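Local coordinates for protein beta-2-microglobulin (Ctenopharyngodon idella, PDB 5H5Z) that pairs with the MHC class I heavy chain as its light chain, supporting the peptide-binding platform and influencing which peptides are presented, at the interface of chains B and A. Numbering follows the deposited sequence. Chains: chain A, Beta-2-microglobulin; chain B, MHC class I antigen.

Contact 1: the interface of chains B and A. Residues chain B 9-10, 93; chain A 34, 55, 57, 61, 63.
B:Gln93 and B:Thr10 meet A:Phe57, A:Trp61 and A:Phe63 where strands 90-100 and 3-13 of the heavy chain, both in extended conformation, face strands 56-57 and 63-71 of beta-2-microglobulin and the loop between them, where A:Trp61 has a positive phi (84°) and presents its carbonyl to the partner. The long side chain of B:Gln93 runs out extended beyond CG, and its amide nitrogen NE2 donates to A:Trp61 O over 2.9 Å. This bond is nearly straight, 173° at the hydrogen, and arrives in the carbonyl plane on a lone pair. NE2 also sits over the centre of one face of the A:Phe57 ring, 3.2 Å above its plane, with amide and ring steeply inclined. A:Phe57 offers this face with CG between its backbone N and carbonyl carbon (chi1 55°). Glutamine suits the place: its amide satisfies a backbone oxygen while its methylenes lie against aromatic carbon, B:Gln93 CB being 3.7 Å from A:Trp61 CE3. B:Thr10 divides its two branches. Its methyl CG2 packs 3.7 Å from A:Phe63 CZ, whereas hydroxyl OG1 lies at the edge of that ring and reaches A:Leu55 O through water 1, 2.8 Å from OG1. A:Pro34 CB backs the A:Phe63 ring from one face, 3.6 Å above its centre. The site seats beta-2-microglobulin beneath the peptide-binding platform, combining an aromatic surface with directional polar contacts.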
loop_
_atom_site.group_PDB
_atom_site.type_symbol
_atom_site.label_atom_id
_atom_site.label_comp_id
_atom_site.label_asym_id
_atom_site.label_seq_id
_atom_site.Cartn_x
_atom_site.Cartn_y
_atom_site.Cartn_z
ATOM N N TYR B 9 -8.282 9.915 -2.894
ATOM C CA TYR B 9 -8.997 10.138 -4.151
ATOM C C TYR B 9 -7.994 10.346 -5.282
ATOM O O TYR B 9 -7.047 11.127 -5.134
ATOM C CB TYR B 9 -9.856 11.400 -4.098
ATOM C CG TYR B 9 -10.966 11.474 -3.059
ATOM C CD1 TYR B 9 -11.353 10.360 -2.302
ATOM C CD2 TYR B 9 -11.642 12.675 -2.856
ATOM C CE1 TYR B 9 -12.373 10.456 -1.361
ATOM C CE2 TYR B 9 -12.670 12.778 -1.929
ATOM C CZ TYR B 9 -13.026 11.670 -1.185
ATOM O OH TYR B 9 -14.035 11.796 -0.263
ATOM N N THR B 10 -8.219 9.683 -6.414
ATOM C CA THR B 10 -7.404 9.911 -7.617
ATOM C C THR B 10 -8.249 10.381 -8.798
ATOM O O THR B 10 -9.152 9.674 -9.249
ATOM C CB THR B 10 -6.618 8.655 -8.042
ATOM O OG1 THR B 10 -5.830 8.180 -6.943
ATOM C CG2 THR B 10 -5.698 8.965 -9.237
ATOM N N GLN B 93 -5.006 14.718 -6.936
ATOM C CA GLN B 93 -5.115 13.801 -5.804
ATOM C C GLN B 93 -5.510 14.510 -4.520
ATOM O O GLN B 93 -5.139 15.660 -4.288
ATOM C CB GLN B 93 -3.787 13.084 -5.569
ATOM C CG GLN B 93 -3.465 11.971 -6.545
ATOM C CD GLN B 93 -1.993 11.594 -6.496
ATOM O OE1 GLN B 93 -1.131 12.366 -6.910
ATOM N NE2 GLN B 93 -1.701 10.412 -5.975
ATOM N N PRO A 34 -0.628 7.201 -12.774
ATOM C CA PRO A 34 -1.235 5.944 -12.304
ATOM C C PRO A 34 -1.494 4.861 -13.352
ATOM O O PRO A 34 -1.518 3.679 -12.996
ATOM C CB PRO A 34 -2.556 6.399 -11.680
ATOM C CG PRO A 34 -2.883 7.683 -12.364
ATOM C CD PRO A 34 -1.563 8.337 -12.651
ATOM N N LEU A 55 -6.570 0.954 -7.036
ATOM C CA LEU A 55 -5.580 2.023 -7.114
ATOM C C LEU A 55 -5.543 2.877 -5.848
ATOM O O LEU A 55 -6.538 3.489 -5.464
ATOM C CB LEU A 55 -5.829 2.894 -8.350
ATOM C CG LEU A 55 -4.761 3.921 -8.735
ATOM C CD1 LEU A 55 -3.503 3.257 -9.287
ATOM C CD2 LEU A 55 -5.351 4.900 -9.736
ATOM N N PHE A 57 -2.461 5.232 -3.154
ATOM C CA PHE A 57 -1.163 5.888 -3.082
ATOM C C PHE A 57 -0.808 6.186 -1.637
ATOM O O PHE A 57 -1.683 6.212 -0.757
ATOM C CB PHE A 57 -1.124 7.161 -3.951
ATOM C CG PHE A 57 -2.210 8.158 -3.640
ATOM C CD1 PHE A 57 -2.026 9.120 -2.654
ATOM C CD2 PHE A 57 -3.404 8.158 -4.361
ATOM C CE1 PHE A 57 -3.024 10.045 -2.363
ATOM C CE2 PHE A 57 -4.402 9.085 -4.085
ATOM C CZ PHE A 57 -4.212 10.031 -3.088
ATOM N N TRP A 61 2.499 10.761 -2.463
ATOM C CA TRP A 61 1.590 10.749 -3.625
ATOM C C TRP A 61 1.813 9.640 -4.658
ATOM O O TRP A 61 0.998 9.473 -5.567
ATOM C CB TRP A 61 1.574 12.109 -4.339
ATOM C CG TRP A 61 1.302 13.263 -3.436
ATOM C CD1 TRP A 61 2.192 14.206 -3.009
ATOM C CD2 TRP A 61 0.051 13.587 -2.837
ATOM N NE1 TRP A 61 1.562 15.114 -2.187
ATOM C CE2 TRP A 61 0.247 14.750 -2.056
ATOM C CE3 TRP A 61 -1.224 13.010 -2.887
ATOM C CZ2 TRP A 61 -0.787 15.355 -1.339
ATOM C CZ3 TRP A 61 -2.251 13.609 -2.169
ATOM C CH2 TRP A 61 -2.023 14.768 -1.406
ATOM N N PHE A 63 1.925 6.030 -6.437
ATOM C CA PHE A 63 0.941 4.950 -6.455
ATOM C C PHE A 63 1.568 3.584 -6.183
ATOM O O PHE A 63 2.757 3.375 -6.421
ATOM C CB PHE A 63 0.232 4.923 -7.813
ATOM C CG PHE A 63 -0.570 6.154 -8.103
ATOM C CD1 PHE A 63 -1.857 6.282 -7.599
ATOM C CD2 PHE A 63 -0.047 7.188 -8.884
ATOM C CE1 PHE A 63 -2.613 7.419 -7.864
ATOM C CE2 PHE A 63 -0.795 8.328 -9.148
ATOM C CZ PHE A 63 -2.082 8.442 -8.638
HETATM O O HOH W 1 -7.356 6.438 -5.363
#

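Contact 2: the interface of chains B and A. Residues chain B 197, 227-229, 235; chain A 11-13, 25.
A:Tyr11 reaches across to B:Pro228 with its phenol hydroxyl, OH donating to the backbone O over 2.6 Å. The hydroxyl approaches in the carbonyl plane on a lone pair, and the acceptor itself lies in plane at the edge of the phenol ring. Tyrosine serves two purposes here, since the ring that carries the hydroxyl also supplies an apolar face: the methyl CD1 of B:Leu227 rests over its centre, 3.8 Å from the ring centroid. The leucine thus lays a methyl against one face of the ring, while A:Ile25 CB lies over the opposite face, nearer the rim, and helps hold the ring between two aliphatic groups.

Beside the ring, B:Gln235 uses both hydrogens of its amide nitrogen. NE2 donates to A:Ser12 O at 2.9 Å in a nearly straight bond (177° at the hydrogen), although the donor stands above the carbonyl plane and off its lone pairs. The second bond runs within the heavy chain, from B:Gln235 NE2 to B:Asn229 OD1 at 2.9 Å, and should restrict the rotation of both amides. The first torsion of B:Gln235 (chi1 67°) tucks CG in against both main-chain neighbours of CA, and from there the extended chain carries the amide past A:Tyr11, CD lying 3.5 Å from ring atom CD2.

Held in this way, the flat amide of B:Asn229 stacks on A:His13, their planes 14° apart and ND2 lying 3.5 Å above the imidazole plane toward its rim. Farther out, water 2 bridges B:Gln235 OE1 and A:Ser12 O, 2.8 Å from the latter and more loosely placed against the former. B:His197 flanks the group, with B:Gln235 OE1 and A:His13 O in plane at its ring edge.

The site joins the end of strand 7-12 and the following loop of beta-2-microglobulin, with strand 22-29 behind, to strands 227-228 and 234-240 of the heavy chain's immunoglobulin C1-set domain.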
loop_
_atom_site.group_PDB
_atom_site.type_symbol
_atom_site.label_atom_id
_atom_site.label_comp_id
_atom_site.label_asym_id
_atom_site.label_seq_id
_atom_site.Cartn_x
_atom_site.Cartn_y
_atom_site.Cartn_z
ATOM N N HIS B 197 13.399 -15.821 6.345
ATOM C CA HIS B 197 12.159 -15.344 5.752
ATOM C C HIS B 197 11.024 -15.439 6.765
ATOM O O HIS B 197 10.769 -16.514 7.308
ATOM C CB HIS B 197 11.832 -16.180 4.506
ATOM C CG HIS B 197 10.558 -15.788 3.823
ATOM N ND1 HIS B 197 10.458 -14.680 3.006
ATOM C CD2 HIS B 197 9.334 -16.367 3.820
ATOM C CE1 HIS B 197 9.222 -14.586 2.546
ATOM N NE2 HIS B 197 8.522 -15.599 3.022
ATOM N N LEU B 227 7.173 -6.075 3.110
ATOM C CA LEU B 227 6.390 -6.297 1.896
ATOM C C LEU B 227 4.998 -6.806 2.215
ATOM O O LEU B 227 4.829 -7.594 3.146
ATOM C CB LEU B 227 7.081 -7.304 0.980
ATOM C CG LEU B 227 8.441 -6.961 0.375
ATOM C CD1 LEU B 227 9.033 -8.199 -0.280
ATOM C CD2 LEU B 227 8.338 -5.818 -0.627
ATOM N N PRO B 228 3.994 -6.371 1.431
ATOM C CA PRO B 228 2.638 -6.848 1.663
ATOM C C PRO B 228 2.382 -8.219 1.051
ATOM O O PRO B 228 2.839 -8.512 -0.062
ATOM C CB PRO B 228 1.779 -5.799 0.953
ATOM C CG PRO B 228 2.638 -5.332 -0.175
ATOM C CD PRO B 228 4.047 -5.358 0.354
ATOM N N ASN B 229 1.656 -9.057 1.779
ATOM C CA ASN B 229 1.080 -10.248 1.178
ATOM C C ASN B 229 -0.258 -9.895 0.521
ATOM O O ASN B 229 -0.698 -8.744 0.577
ATOM C CB ASN B 229 0.936 -11.365 2.212
ATOM C CG ASN B 229 2.257 -12.056 2.509
ATOM O OD1 ASN B 229 3.117 -12.180 1.627
ATOM N ND2 ASN B 229 2.429 -12.509 3.747
ATOM N N GLN B 235 5.193 -9.653 5.068
ATOM C CA GLN B 235 6.396 -10.479 5.118
ATOM C C GLN B 235 7.640 -9.604 5.082
ATOM O O GLN B 235 7.577 -8.434 4.694
ATOM C CB GLN B 235 6.404 -11.512 3.985
ATOM C CG GLN B 235 6.523 -10.949 2.577
ATOM C CD GLN B 235 6.883 -12.025 1.576
ATOM O OE1 GLN B 235 8.052 -12.198 1.236
ATOM N NE2 GLN B 235 5.887 -12.779 1.125
ATOM N N TYR A 11 7.771 -11.891 -5.530
ATOM C CA TYR A 11 8.028 -12.807 -4.424
ATOM C C TYR A 11 6.827 -13.715 -4.203
ATOM O O TYR A 11 5.765 -13.521 -4.797
ATOM C CB TYR A 11 8.362 -12.028 -3.139
ATOM C CG TYR A 11 7.372 -10.934 -2.782
ATOM C CD1 TYR A 11 7.432 -9.682 -3.396
ATOM C CD2 TYR A 11 6.384 -11.147 -1.814
ATOM C CE1 TYR A 11 6.529 -8.680 -3.072
ATOM C CE2 TYR A 11 5.479 -10.147 -1.474
ATOM C CZ TYR A 11 5.555 -8.916 -2.110
ATOM O OH TYR A 11 4.673 -7.910 -1.796
ATOM N N SER A 12 7.002 -14.711 -3.350
ATOM C CA SER A 12 5.909 -15.604 -2.985
ATOM C C SER A 12 5.500 -15.375 -1.532
ATOM O O SER A 12 6.315 -14.935 -0.713
ATOM C CB SER A 12 6.322 -17.055 -3.217
ATOM O OG SER A 12 7.602 -17.285 -2.658
ATOM N N HIS A 13 4.234 -15.655 -1.226
ATOM C CA HIS A 13 3.712 -15.547 0.139
ATOM C C HIS A 13 4.539 -16.400 1.104
ATOM O O HIS A 13 5.034 -15.897 2.113
ATOM C CB HIS A 13 2.229 -15.949 0.176
ATOM C CG HIS A 13 1.580 -15.785 1.518
ATOM N ND1 HIS A 13 0.479 -14.976 1.718
ATOM C CD2 HIS A 13 1.868 -16.330 2.724
ATOM C CE1 HIS A 13 0.119 -15.032 2.989
ATOM N NE2 HIS A 13 0.945 -15.847 3.620
ATOM N N ILE A 25 3.325 -13.082 -5.944
ATOM C CA ILE A 25 2.989 -11.687 -5.689
ATOM C C ILE A 25 3.934 -10.750 -6.427
ATOM O O ILE A 25 5.165 -10.919 -6.387
ATOM C CB ILE A 25 3.027 -11.369 -4.173
ATOM C CG1 ILE A 25 2.069 -12.291 -3.402
ATOM C CG2 ILE A 25 2.727 -9.895 -3.925
ATOM C CD1 ILE A 25 2.292 -12.321 -1.903
HETATM O O HOH W 2 9.089 -14.607 -0.686
#

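The centres of the C-alpha atoms of contact 1 and contact 2 lie about 22 Å apart, and the two have no residue or secondary-structure element in common. Contact 1 joins beta-2-microglobulin to the alpha 1 and 2 platform, while contact 2 joins it to the membrane-proximal C1-set domain of the same heavy chain. The light chain therefore bridges two parts of one partner, using different strands for each. Attachment to both parts probably helps fix the platform relative to the domain below it, and offers a plausible route by which beta-2-microglobulin could influence peptide presentation.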